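Local coordinates for RNA-dependent RNA Polymerase (Bombyx mori cytoplasmic polyhedrosis virus, PDB 6TZ0), which catalyses RNA-templated RNA synthesis, transcribing the viral double-stranded genome conservatively into plus strands and making complementary minus strands during replication, at the interface of chains A and B. Sequence-based numbering; all coordinates share one arbitrary frame. Chains: chain A, RNA-dependent RNA Polymerase; chain B, Viral structural protein 4.

Contact 1: the interface of chains A and B. Residues chain A 89, 91, 93; chain B 345-346, 476-477.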
# COMPACT_ATOMS: atom_id res chain seq x y z
N ALA A 89 -6.95 -27.53 14.13
CA ALA A 89 -6.84 -27.58 15.57
C ALA A 89 -7.98 -28.42 16.15
O ALA A 89 -8.85 -28.90 15.42
CB ALA A 89 -6.83 -26.17 16.15
N ASP A 91 -10.33 -27.31 18.25
CA ASP A 91 -11.55 -26.52 18.16
C ASP A 91 -12.01 -26.38 16.72
O ASP A 91 -13.18 -26.04 16.49
CB ASP A 91 -11.29 -25.14 18.78
CG ASP A 91 -12.55 -24.43 19.21
OD1 ASP A 91 -13.65 -25.00 19.08
OD2 ASP A 91 -12.44 -23.29 19.70
N SER A 93 -11.19 -24.06 14.74
CA SER A 93 -11.44 -22.65 14.50
C SER A 93 -10.51 -22.09 13.43
O SER A 93 -10.85 -21.10 12.79
CB SER A 93 -11.29 -21.87 15.80
OG SER A 93 -9.98 -21.99 16.32
N ILE B 345 -16.13 -17.89 15.62
CA ILE B 345 -16.04 -19.12 16.40
C ILE B 345 -15.59 -18.84 17.82
O ILE B 345 -16.23 -19.30 18.78
CB ILE B 345 -15.12 -20.14 15.70
CG1 ILE B 345 -15.75 -20.59 14.38
CG2 ILE B 345 -14.87 -21.34 16.59
CD1 ILE B 345 -14.87 -21.44 13.52
N ASN B 346 -14.52 -18.08 18.01
CA ASN B 346 -14.02 -17.74 19.34
C ASN B 346 -13.90 -16.23 19.47
O ASN B 346 -13.35 -15.57 18.59
CB ASN B 346 -12.67 -18.38 19.62
CG ASN B 346 -12.72 -19.88 19.58
OD1 ASN B 346 -12.03 -20.52 18.78
ND2 ASN B 346 -13.54 -20.47 20.44
N SER B 476 -6.96 -21.74 24.19
CA SER B 476 -8.02 -21.07 23.44
C SER B 476 -8.69 -22.00 22.43
O SER B 476 -9.90 -21.89 22.20
CB SER B 476 -7.46 -19.85 22.72
OG SER B 476 -6.91 -18.95 23.64
N THR B 477 -7.93 -22.91 21.82
CA THR B 477 -8.48 -23.81 20.81
C THR B 477 -8.71 -25.21 21.36
O THR B 477 -8.61 -26.19 20.61
CB THR B 477 -7.57 -23.86 19.59
OG1 THR B 477 -6.27 -24.35 19.97
CG2 THR B 477 -7.42 -22.49 18.97
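A:Asp91, in a loop of the polymerase, reaches between B:Thr477 and B:Asn346 and serves as a worked example of one short acidic side chain reading two separate segments of a partner. Its CB packs against the backbone of B:Thr477, 3.7 Å from that residue's CA. CG is anti to the backbone N (chi1 -158°), a torsion that sends the carboxylate away from B:Thr477 and towards B:Asn346, whose side chain comes from the opposite direction. At the tip, OD2 accepts a hydrogen bond from the amide ND2 of B:Asn346 at 3.1 Å. The N-H arrives nearly along the C-O axis of OD2, and OD2 lies almost in the plane of the amide, although carboxylate and amide are turned 45° against each other. The amide oxygen OD1 of B:Asn346 is also modelled 2.9 Å from OD2; two acceptors so placed make that part of the geometry doubtful. At the base of the side chain, the backbone N of A:Asp91 gives a weak hydrogen bond to B:Thr477 O, which also lies 3.4 Å from CB of A:Asp91. A:Ser93 extends the patch with an apolar contact, its CB 3.7 Å from CG2 of B:Ile345. B:Asn346 directly precedes strand 347-353, which runs into the GTP-binding P-loop of chain B. The site thus joins a polymerase loop to the root of that nucleotide-binding element and probably helps to hold the two proteins together.

Contact 2: the interface of chains A and B. Residues chain A 454-455, 458, 932-933, 936; chain B 63-65.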
# COMPACT_ATOMS: atom_id res chain seq x y z
N ALA A 454 -17.63 11.68 -0.42
CA ALA A 454 -18.70 12.56 -0.86
C ALA A 454 -20.04 12.19 -0.24
O ALA A 454 -20.92 13.05 -0.10
CB ALA A 454 -18.80 12.55 -2.38
N VAL A 455 -20.22 10.93 0.15
CA VAL A 455 -21.49 10.51 0.74
C VAL A 455 -21.58 10.96 2.20
O VAL A 455 -22.60 11.53 2.62
CB VAL A 455 -21.65 8.99 0.58
CG1 VAL A 455 -22.72 8.45 1.48
CG2 VAL A 455 -22.05 8.67 -0.85
N ARG A 458 -21.27 15.21 5.36
CA ARG A 458 -21.96 16.00 6.37
C ARG A 458 -21.38 15.78 7.76
O ARG A 458 -21.66 16.58 8.66
CB ARG A 458 -23.45 15.65 6.39
CG ARG A 458 -23.75 14.29 6.97
CD ARG A 458 -25.22 13.97 6.88
NE ARG A 458 -25.63 13.68 5.51
CZ ARG A 458 -26.88 13.44 5.13
NH1 ARG A 458 -27.85 13.43 6.03
NH2 ARG A 458 -27.16 13.20 3.86
N GLU A 932 -25.22 16.66 -6.51
CA GLU A 932 -25.36 16.89 -5.08
C GLU A 932 -24.16 16.36 -4.30
O GLU A 932 -23.65 17.04 -3.41
CB GLU A 932 -26.66 16.25 -4.58
CG GLU A 932 -26.93 16.51 -3.11
CD GLU A 932 -28.30 16.03 -2.69
OE1 GLU A 932 -29.04 15.52 -3.55
OE2 GLU A 932 -28.62 16.17 -1.49
N LEU A 933 -23.67 15.16 -4.66
CA LEU A 933 -22.51 14.60 -3.99
C LEU A 933 -21.25 15.42 -4.26
O LEU A 933 -20.46 15.67 -3.35
CB LEU A 933 -22.29 13.15 -4.41
CG LEU A 933 -23.29 12.09 -3.95
CD1 LEU A 933 -22.92 10.76 -4.54
CD2 LEU A 933 -23.34 12.00 -2.44
N SER A 936 -21.47 18.77 -2.38
CA SER A 936 -21.19 18.59 -0.96
C SER A 936 -19.72 18.27 -0.72
O SER A 936 -19.18 18.64 0.33
CB SER A 936 -22.06 17.48 -0.39
OG SER A 936 -21.71 16.23 -0.95
N HIS B 63 -29.36 19.80 0.90
CA HIS B 63 -28.16 19.42 0.14
C HIS B 63 -27.30 18.50 0.99
O HIS B 63 -26.30 18.95 1.55
CB HIS B 63 -27.38 20.66 -0.27
CG HIS B 63 -28.11 21.56 -1.20
ND1 HIS B 63 -28.89 22.61 -0.75
CD2 HIS B 63 -28.18 21.59 -2.55
CE1 HIS B 63 -29.42 23.23 -1.79
NE2 HIS B 63 -29.01 22.63 -2.89
N ASN B 64 -27.67 17.22 1.03
CA ASN B 64 -26.84 16.12 1.54
C ASN B 64 -26.41 16.33 3.00
O ASN B 64 -25.37 15.82 3.43
CB ASN B 64 -25.63 15.90 0.63
CG ASN B 64 -25.06 14.50 0.73
OD1 ASN B 64 -25.59 13.65 1.43
ND2 ASN B 64 -23.95 14.27 0.04
N GLY B 65 -27.18 17.09 3.77
CA GLY B 65 -26.78 17.39 5.13
C GLY B 65 -25.67 18.41 5.28
O GLY B 65 -25.10 18.52 6.37
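B:Asn64, a loop residue of chain B, has CG anti to its backbone N (chi1 -157°), which inserts the amide into a polar notch of the polymerase between helix 927-937 and the stretch from A:Ala454 to A:Arg458; this probably helps to hold the two proteins together. The A:Arg458 chain is straight at its second torsion and bends at the third (chi3 72°), which swings the guanidinium round to meet the amide oxygen. Its NH2 donates to OD1 of B:Asn64 at 2.9 Å, with OD1 near the guanidinium plane at its edge and the two planes almost perpendicular. Here the general lesson is that an asparagine amide can be read at both ends. On the nitrogen side, ND2 of B:Asn64 donates to the hydroxyl OG of A:Ser936 at 3.1 Å, and more weakly to the backbone carbonyl A:Ala454 O. A:Ser936 OG in turn donates to A:Leu933 O at 2.8 Å, from above the carbonyl plane, which probably helps to orient the hydroxyl as acceptor for the amide. The methyl CD2 of A:Leu933 packs beside ND2. One face of the A:Arg458 guanidinium lies over the backbone of B:Gly65. The A:Glu932 side chain runs out extended beyond CG, and its CG packs 4.0 Å from CB of B:Asn64.

Contact 3: the interface of chains A and B. Residues chain A 97, 354, 358; chain B 469, 496, 500.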
# COMPACT_ATOMS: atom_id res chain seq x y z
N GLN A 97 -1.35 -24.81 14.38
CA GLN A 97 -0.29 -23.83 14.60
C GLN A 97 0.97 -24.14 13.81
O GLN A 97 1.34 -23.39 12.91
CB GLN A 97 0.05 -23.78 16.08
CG GLN A 97 1.12 -22.80 16.43
CD GLN A 97 1.49 -22.87 17.89
OE1 GLN A 97 0.93 -23.65 18.64
NE2 GLN A 97 2.45 -22.07 18.28
N ASP A 354 -0.58 -17.02 8.46
CA ASP A 354 0.21 -17.15 9.67
C ASP A 354 1.68 -16.85 9.42
O ASP A 354 2.45 -16.68 10.37
CB ASP A 354 0.04 -18.55 10.24
CG ASP A 354 0.35 -18.64 11.72
OD1 ASP A 354 0.63 -17.60 12.35
OD2 ASP A 354 0.32 -19.76 12.27
N PHE A 358 1.38 -12.56 10.84
CA PHE A 358 1.33 -12.87 12.27
C PHE A 358 2.51 -12.20 12.98
O PHE A 358 3.65 -12.31 12.51
CB PHE A 358 1.38 -14.38 12.50
CG PHE A 358 0.98 -14.80 13.89
CD1 PHE A 358 -0.35 -14.99 14.21
CD2 PHE A 358 1.92 -14.95 14.89
CE1 PHE A 358 -0.73 -15.37 15.48
CE2 PHE A 358 1.55 -15.31 16.16
CZ PHE A 358 0.22 -15.53 16.46
N ARG B 469 2.94 -18.43 23.97
CA ARG B 469 2.12 -18.39 22.76
C ARG B 469 1.42 -19.73 22.54
O ARG B 469 0.21 -19.76 22.26
CB ARG B 469 3.01 -18.00 21.58
CG ARG B 469 2.36 -17.78 20.23
CD ARG B 469 2.61 -18.97 19.36
NE ARG B 469 2.08 -18.88 18.00
CZ ARG B 469 2.77 -18.46 16.95
NH1 ARG B 469 4.03 -18.09 17.09
NH2 ARG B 469 2.21 -18.43 15.75
N ALA B 496 1.52 -10.16 20.85
CA ALA B 496 1.93 -11.19 19.91
C ALA B 496 1.75 -12.60 20.46
O ALA B 496 2.04 -13.57 19.75
CB ALA B 496 3.39 -10.98 19.52
N ARG B 500 -5.74 -14.63 19.33
CA ARG B 500 -6.04 -13.65 18.30
C ARG B 500 -7.37 -12.94 18.56
O ARG B 500 -8.44 -13.56 18.58
CB ARG B 500 -6.01 -14.34 16.94
CG ARG B 500 -6.73 -15.67 16.88
CD ARG B 500 -6.52 -16.30 15.53
NE ARG B 500 -5.13 -16.66 15.29
CZ ARG B 500 -4.65 -16.96 14.10
NH1 ARG B 500 -5.43 -16.92 13.04
NH2 ARG B 500 -3.37 -17.28 13.96
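The guanidinium of B:Arg469 lies nearly parallel to the ring of A:Phe358, their planes 13° apart, the two side chains arriving from opposite directions. It is a clear instance of a cation-pi contact between proteins, one that probably helps to fix chain B on the polymerase: NH2 of B:Arg469 sits over the ring face, 3.7 Å from the A:Phe358 ring centroid, while CZ of the guanidinium is 3.5 Å from ring atom CE2, towards the rim. B:Arg469 projects from the start of helix 468-476, and the bend at its second torsion (chi2 -103°) helps to turn the chain towards the ring. The opposite face of the guanidinium is approached by A:Gln97. Its extended side chain brings NE2 to 3.2 Å from NE of B:Arg469, with amide and guanidinium planes only 26° apart; both nitrogens carry hydrogens, so the pair is not read as a hydrogen bond, and the amide simply lies against that face. The edge of the same guanidinium points to acid: OD1 of A:Asp354 lies in its plane and forms a long salt bridge with NH2 of B:Arg469 at 3.8 Å. Aromatic face, amide and carboxylate therefore bound one arginine on three sides, and the negative charge probably reinforces its placement. A second arginine, B:Arg500, crosses A:Phe358 at about a right angle and reaches a different part of the ring rim, its NH2 3.6 Å from CE1 of A:Phe358.

Contact 1 and contact 3 are neighbours, the centres of their C-alpha atoms about 13 Å apart, and they draw on common elements. The polymerase segment with residues 89 to 97 serves both, and chain B helix 468-476 gives its first turn to contact 3, while B:Thr477, just after the helix, serves contact 1. Contact 2 shares none of these and lies about 44 Å from contact 1 and 43 Å from contact 3. Two well-separated anchor regions probably restrict rocking of Viral structural protein 4 against the polymerase, which illustrates how distant small patches may help to set an orientation.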